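Local coordinates for uncharacterized protein Atu2773 (Agrobacterium tumefaciens, PDB 2QV5) that is of unknown function but belongs to the divergent polysaccharide deacetylase family, so it may act on a carbohydrate, at residues P55-L59 with I241-S245; T102-G106 with R136-E140. One frame throughout, in Å; residues are numbered along the deposited sequence.

Interaction 1 (P55-L59 with I241-S245); sequences PEVTL and IVGVS
T58 reaches across to V244 with both branches, the hydroxyl meeting its backbone N and the methyl its side chain. Its CB lies 4.2 Å from CG2 of V244. From there OG1 goes to the polar partners and CG2 to the apolar one: with OG1 anti to the carbonyl carbon (chi1 -61°), the hydroxyl receives a long, moderately bent hydrogen bond from N of V244 (OG1 to N 3.3 Å, 150° at the hydrogen), close to CA of G243. The methyl CG2 rests 4.1 Å from CG2 of V244, the two side chains crossing at about a right angle. The hydroxyl is also hydrogen-bonded to water 1, which lies between the two segments. This water is hydrogen-bonded as well to O of E56 (2.6 Å) and O of V242 (2.7 Å), bridging two carbonyl oxygens that could not pair directly. Beyond the water, CB of E56 makes an apolar contact with CG2 of I241 at 3.8 Å; CG of E56 passes 3.4 Å from the carbonyl O of I241 before the bent chain carries the carboxylate away. Strand 30-39 runs alongside both segments, its backbone bonding T58 and, further back, V242, while V244 packs on A33 and V35. A bound water and a threonine thus join the entry of one parallel strand to the exit of another, within the parallel sheet of an alpha/beta fold consistent with the polysaccharide deacetylase family.

Interaction 2 (T102-G106 with R136-E140); sequences TLLAG and RFLAE
L103 meets the F137 ring first, its CB lying 3.7 Å from CE1 and close to CZ, while CD2 of L103 touches CZ of F137 more loosely at 4.1 Å. The two side chains approach at a slant. O of L103 comes within 3.5 Å of CD1 of F137, oblique to the ring. At L104 it is the backbone that takes part: its carbonyl carbon lies in the plane of the F137 ring, at the edge, and O of L104 stands 3.7 Å from CE1 of that ring. This oxygen is bound by N112 of helix 109-120, which also touches F137. A105 follows, with its N at the same edge, 3.6 Å from CD1 of F137; that N-H is hydrogen-bonded to E89, so the ring lies beside a peptide whose polar atoms are already engaged. The methyl of A105 rests against two neighbouring aliphatic stems, CB being 3.9 Å from CG of E140 and 4.1 Å from CG of R136. F137 reaches the first segment because its CG is anti to the backbone N (chi1 -162°), and V147 of helix 141-153 packs against both the ring and L103. No hydrogen bond joins the two segments directly, yet E89 links them, accepting from A105 N through its side chain and bonding F137 through its backbone. E140 takes the N-cap position of helix 141-153; just ahead of it F137 packs its ring against the preceding strand-to-helix loop, as neighbouring loops pack at the C-terminal ends of the strands of a parallel alpha/beta sheet.

How the interactions relate
From the N terminus, the chain runs through strand 30-39 and helix 43-52 to residues 55-59, where interaction 1 opens; it closes only at 241-245, almost at the end of the modelled chain. Within that long loop lies all of interaction 2, a shorter closure from 102-106 to 136-140 around helix 109-120 and strand 128-131. The two therefore nest and do not cross. Interaction 1 ties the start of strand 58-62 to the end of strand 239-241, whereas interaction 2 joins the loops leading into helices 109-120 and 141-153. Their centres are about 28 Å apart, on opposite sides of the chain's centre, and they do not touch.

Interaction 1 (P55-L59 with I241-S245)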
ATOM      1  N   PRO A  55       8.109  -4.806 -12.571  1.00 16.57           N
ATOM      2  CA  PRO A  55       8.267  -5.307 -11.189  1.00 17.02           C
ATOM      3  C   PRO A  55       8.599  -4.252 -10.131  1.00  9.50           C
ATOM      4  O   PRO A  55       8.514  -4.529  -8.938  1.00 11.45           O
ATOM      5  CB  PRO A  55       9.427  -6.296 -11.296  1.00 19.58           C
ATOM      6  CG  PRO A  55      10.083  -6.022 -12.580  1.00 20.94           C
ATOM      7  CD  PRO A  55       9.026  -5.490 -13.498  1.00 17.47           C
ATOM      8  N   GLU A  56       8.985  -3.064 -10.580  1.00  9.99           N
ATOM      9  CA  GLU A  56       9.341  -1.965  -9.686  1.00  9.72           C
ATOM     10  C   GLU A  56       8.100  -1.332  -9.070  1.00 10.42           C
ATOM     11  O   GLU A  56       8.198  -0.632  -8.078  1.00 10.07           O
ATOM     12  CB  GLU A  56      10.139  -0.906 -10.442  1.00 10.79           C
ATOM     13  CG  GLU A  56      11.581  -1.308 -10.776  1.00 21.58           C
ATOM     14  CD  GLU A  56      11.709  -2.074 -12.098  1.00 34.63           C
ATOM     15  OE1 GLU A  56      10.675  -2.384 -12.741  1.00 21.19           O
ATOM     16  OE2 GLU A  56      12.858  -2.373 -12.490  1.00 39.07           O
ATOM     17  N   VAL A  57       6.943  -1.570  -9.685  1.00 11.14           N
ATOM     18  CA  VAL A  57       5.669  -1.076  -9.180  1.00 12.24           C
ATOM     19  C   VAL A  57       5.214  -1.967  -8.030  1.00  6.36           C
ATOM     20  O   VAL A  57       5.105  -3.197  -8.167  1.00 14.15           O
ATOM     21  CB  VAL A  57       4.616  -1.003 -10.308  1.00 11.21           C
ATOM     22  CG1 VAL A  57       3.235  -0.570  -9.777  1.00 14.39           C
ATOM     23  CG2 VAL A  57       5.081  -0.041 -11.397  1.00 14.33           C
ATOM     24  N   THR A  58       4.954  -1.340  -6.890  1.00 11.62           N
ATOM     25  CA  THR A  58       4.483  -2.037  -5.695  1.00  9.17           C
ATOM     26  C   THR A  58       3.005  -2.376  -5.893  1.00  6.65           C
ATOM     27  O   THR A  58       2.253  -1.564  -6.425  1.00  8.64           O
ATOM     28  CB  THR A  58       4.694  -1.150  -4.453  1.00 14.14           C
ATOM     29  OG1 THR A  58       6.094  -0.880  -4.317  1.00  8.67           O
ATOM     30  CG2 THR A  58       4.169  -1.810  -3.168  1.00 11.14           C
ATOM     31  N   LEU A  59       2.596  -3.576  -5.488  1.00  7.44           N
ATOM     32  CA  LEU A  59       1.192  -3.980  -5.661  1.00 10.06           C
ATOM     33  C   LEU A  59       0.447  -4.114  -4.335  1.00  9.26           C
ATOM     34  O   LEU A  59       0.931  -4.744  -3.397  1.00 11.62           O
ATOM     35  CB  LEU A  59       1.098  -5.270  -6.497  1.00 10.78           C
ATOM     36  CG  LEU A  59       1.803  -5.239  -7.871  1.00  7.75           C
ATOM     37  CD1 LEU A  59       1.733  -6.607  -8.532  1.00 11.73           C
ATOM     38  CD2 LEU A  59       1.234  -4.192  -8.801  1.00  8.24           C
ATOM     39  N   ILE A 241      12.487   3.944  -9.998  1.00 11.96           N
ATOM     40  CA  ILE A 241      11.276   3.424  -9.317  1.00 15.10           C
ATOM     41  C   ILE A 241      11.672   2.320  -8.331  1.00 11.14           C
ATOM     42  O   ILE A 241      12.300   1.333  -8.714  1.00 15.68           O
ATOM     43  CB  ILE A 241      10.204   2.897 -10.318  1.00 12.19           C
ATOM     44  CG1 ILE A 241      10.028   3.865 -11.514  1.00 20.60           C
ATOM     45  CG2 ILE A 241       8.880   2.566  -9.588  1.00 16.94           C
ATOM     46  CD1 ILE A 241       9.394   5.201 -11.185  1.00 17.75           C
ATOM     47  N   VAL A 242      11.353   2.520  -7.058  1.00 12.69           N
ATOM     48  CA  VAL A 242      11.751   1.586  -6.013  1.00  9.91           C
ATOM     49  C   VAL A 242      10.518   1.089  -5.265  1.00 16.02           C
ATOM     50  O   VAL A 242       9.470   1.733  -5.311  1.00 11.61           O
ATOM     51  CB  VAL A 242      12.759   2.231  -5.016  1.00 13.33           C
ATOM     52  CG1 VAL A 242      13.997   2.748  -5.755  1.00  9.50           C
ATOM     53  CG2 VAL A 242      12.117   3.374  -4.220  1.00  9.40           C
ATOM     54  N   GLY A 243      10.637  -0.050  -4.589  1.00 12.39           N
ATOM     55  CA  GLY A 243       9.570  -0.524  -3.688  1.00 15.75           C
ATOM     56  C   GLY A 243       9.292   0.478  -2.577  1.00 19.49           C
ATOM     57  O   GLY A 243      10.182   1.247  -2.193  1.00 18.42           O
ATOM     58  N   VAL A 244       8.055   0.486  -2.076  1.00 15.24           N
ATOM     59  CA  VAL A 244       7.641   1.372  -0.973  1.00 16.54           C
ATOM     60  C   VAL A 244       8.561   1.291   0.251  1.00 11.56           C
ATOM     61  O   VAL A 244       8.879   2.323   0.848  1.00 18.78           O
ATOM     62  CB  VAL A 244       6.158   1.129  -0.570  1.00 15.45           C
ATOM     63  CG1 VAL A 244       5.844   1.673   0.813  1.00 21.43           C
ATOM     64  CG2 VAL A 244       5.259   1.802  -1.573  1.00 20.57           C
ATOM     65  N   SER A 245       8.991   0.075   0.603  1.00 14.67           N
ATOM     66  CA  SER A 245       9.888  -0.139   1.746  0.50 15.56           C
ATOM     67  C   SER A 245      11.179   0.669   1.663  1.00 16.31           C
ATOM     68  O   SER A 245      11.725   1.077   2.688  1.00 18.84           O
ATOM     69  CB  SER A 245      10.230  -1.619   1.905  0.50 18.30           C
ATOM     70  OG  SER A 245      11.109  -1.797   2.997  0.50 17.71           O
TER
HETATM   71  O   HOH W   1       7.080   0.961  -6.315  1.00 11.38           O

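Interaction 2 (T102-G106 with R136-E140)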
ATOM      1  N   THR A 102     -13.958  -5.349   8.119  1.00 30.75           N
ATOM      2  CA  THR A 102     -13.717  -3.904   8.217  1.00 27.78           C
ATOM      3  C   THR A 102     -13.518  -3.498   9.676  1.00 26.76           C
ATOM      4  O   THR A 102     -14.337  -3.836  10.536  1.00 27.27           O
ATOM      5  CB  THR A 102     -14.889  -3.100   7.587  1.00 27.11           C
ATOM      6  OG1 THR A 102     -15.190  -3.629   6.294  1.00 24.97           O
ATOM      7  CG2 THR A 102     -14.540  -1.632   7.442  1.00 22.96           C
ATOM      8  N   LEU A 103     -12.421  -2.795   9.958  1.00 20.48           N
ATOM      9  CA  LEU A 103     -12.151  -2.332  11.321  1.00 22.64           C
ATOM     10  C   LEU A 103     -13.031  -1.113  11.604  1.00 23.62           C
ATOM     11  O   LEU A 103     -13.170  -0.225  10.750  1.00 17.19           O
ATOM     12  CB  LEU A 103     -10.659  -2.025  11.521  1.00 26.42           C
ATOM     13  CG  LEU A 103      -9.667  -3.190  11.739  1.00 24.99           C
ATOM     14  CD1 LEU A 103      -9.631  -4.196  10.615  1.00 18.07           C
ATOM     15  CD2 LEU A 103      -8.264  -2.652  11.950  1.00 24.29           C
ATOM     16  N   LEU A 104     -13.648  -1.099  12.786  1.00 25.09           N
ATOM     17  CA  LEU A 104     -14.636  -0.082  13.143  1.00 23.25           C
ATOM     18  C   LEU A 104     -14.181   0.746  14.330  1.00 26.27           C
ATOM     19  O   LEU A 104     -13.678   0.204  15.322  1.00 24.34           O
ATOM     20  CB  LEU A 104     -16.003  -0.731  13.428  1.00 26.24           C
ATOM     21  CG  LEU A 104     -16.584  -1.635  12.332  1.00 29.59           C
ATOM     22  CD1 LEU A 104     -17.830  -2.365  12.810  1.00 33.42           C
ATOM     23  CD2 LEU A 104     -16.875  -0.846  11.053  1.00 31.65           C
ATOM     24  N   ALA A 105     -14.370   2.061  14.217  1.00 23.32           N
ATOM     25  CA  ALA A 105     -13.930   3.025  15.224  1.00 27.42           C
ATOM     26  C   ALA A 105     -14.497   2.793  16.634  1.00 30.57           C
ATOM     27  O   ALA A 105     -13.803   3.027  17.625  1.00 36.53           O
ATOM     28  CB  ALA A 105     -14.219   4.451  14.754  1.00 28.09           C
ATOM     29  N   GLY A 106     -15.739   2.324  16.716  1.00 30.74           N
ATOM     30  CA  GLY A 106     -16.419   2.148  18.002  1.00 38.56           C
ATOM     31  C   GLY A 106     -16.192   0.820  18.711  1.00 38.37           C
ATOM     32  O   GLY A 106     -16.511   0.687  19.891  1.00 37.82           O
ATOM     33  N   ARG A 136     -13.367   7.576   8.599  1.00 26.70           N
ATOM     34  CA  ARG A 136     -13.777   7.630  10.003  1.00 29.42           C
ATOM     35  C   ARG A 136     -12.700   7.054  10.925  1.00 30.33           C
ATOM     36  O   ARG A 136     -12.334   7.691  11.915  1.00 27.95           O
ATOM     37  CB  ARG A 136     -15.119   6.901  10.192  1.00 33.95           C
ATOM     38  CG  ARG A 136     -15.619   6.732  11.641  1.00 42.90           C
ATOM     39  CD  ARG A 136     -16.104   8.040  12.275  1.00 53.47           C
ATOM     40  NE  ARG A 136     -17.130   8.719  11.479  1.00 59.47           N
ATOM     41  CZ  ARG A 136     -18.436   8.700  11.738  1.00 60.63           C
ATOM     42  NH1 ARG A 136     -18.913   8.031  12.783  1.00 60.88           N
ATOM     43  NH2 ARG A 136     -19.272   9.354  10.942  1.00 56.76           N
ATOM     44  N   PHE A 137     -12.185   5.871  10.580  1.00 27.69           N
ATOM     45  CA  PHE A 137     -11.246   5.127  11.427  1.00 27.82           C
ATOM     46  C   PHE A 137      -9.924   5.856  11.716  1.00 26.70           C
ATOM     47  O   PHE A 137      -9.451   5.864  12.859  1.00 24.61           O
ATOM     48  CB  PHE A 137     -10.957   3.747  10.825  1.00 27.87           C
ATOM     49  CG  PHE A 137     -10.359   2.768  11.799  1.00 23.65           C
ATOM     50  CD1 PHE A 137     -11.178   1.969  12.583  1.00 27.50           C
ATOM     51  CD2 PHE A 137      -8.978   2.641  11.927  1.00 24.05           C
ATOM     52  CE1 PHE A 137     -10.635   1.068  13.488  1.00 23.69           C
ATOM     53  CE2 PHE A 137      -8.428   1.739  12.826  1.00 19.55           C
ATOM     54  CZ  PHE A 137      -9.254   0.947  13.602  1.00 24.43           C
ATOM     55  N   LEU A 138      -9.350   6.474  10.686  1.00 22.90           N
ATOM     56  CA  LEU A 138      -8.029   7.099  10.784  1.00 19.85           C
ATOM     57  C   LEU A 138      -7.990   8.353  11.648  1.00 19.87           C
ATOM     58  O   LEU A 138      -6.932   8.725  12.151  1.00 18.25           O
ATOM     59  CB  LEU A 138      -7.443   7.372   9.383  1.00 23.79           C
ATOM     60  CG  LEU A 138      -7.129   6.133   8.525  1.00 15.14           C
ATOM     61  CD1 LEU A 138      -6.937   6.511   7.045  1.00 24.08           C
ATOM     62  CD2 LEU A 138      -5.939   5.305   9.066  1.00 16.32           C
ATOM     63  N   ALA A 139      -9.147   8.990  11.819  1.00 20.22           N
ATOM     64  CA  ALA A 139      -9.276  10.176  12.668  1.00 27.32           C
ATOM     65  C   ALA A 139      -9.514   9.851  14.157  1.00 26.66           C
ATOM     66  O   ALA A 139      -9.619  10.764  14.982  1.00 29.75           O
ATOM     67  CB  ALA A 139     -10.387  11.080  12.125  1.00 29.45           C
ATOM     68  N   GLU A 140      -9.585   8.563  14.498  1.00 24.44           N
ATOM     69  CA  GLU A 140      -9.896   8.127  15.863  1.00 24.29           C
ATOM     70  C   GLU A 140      -8.715   7.471  16.580  1.00 23.07           C
ATOM     71  O   GLU A 140      -8.434   6.288  16.366  1.00 25.70           O
ATOM     72  CB  GLU A 140     -11.105   7.191  15.855  1.00 28.57           C
ATOM     73  CG  GLU A 140     -12.374   7.808  15.270  1.00 35.35           C
ATOM     74  CD  GLU A 140     -12.998   8.861  16.168  1.00 51.59           C
ATOM     75  OE1 GLU A 140     -13.450   8.504  17.282  1.00 57.57           O
ATOM     76  OE2 GLU A 140     -13.052  10.041  15.753  1.00 51.35           O
TER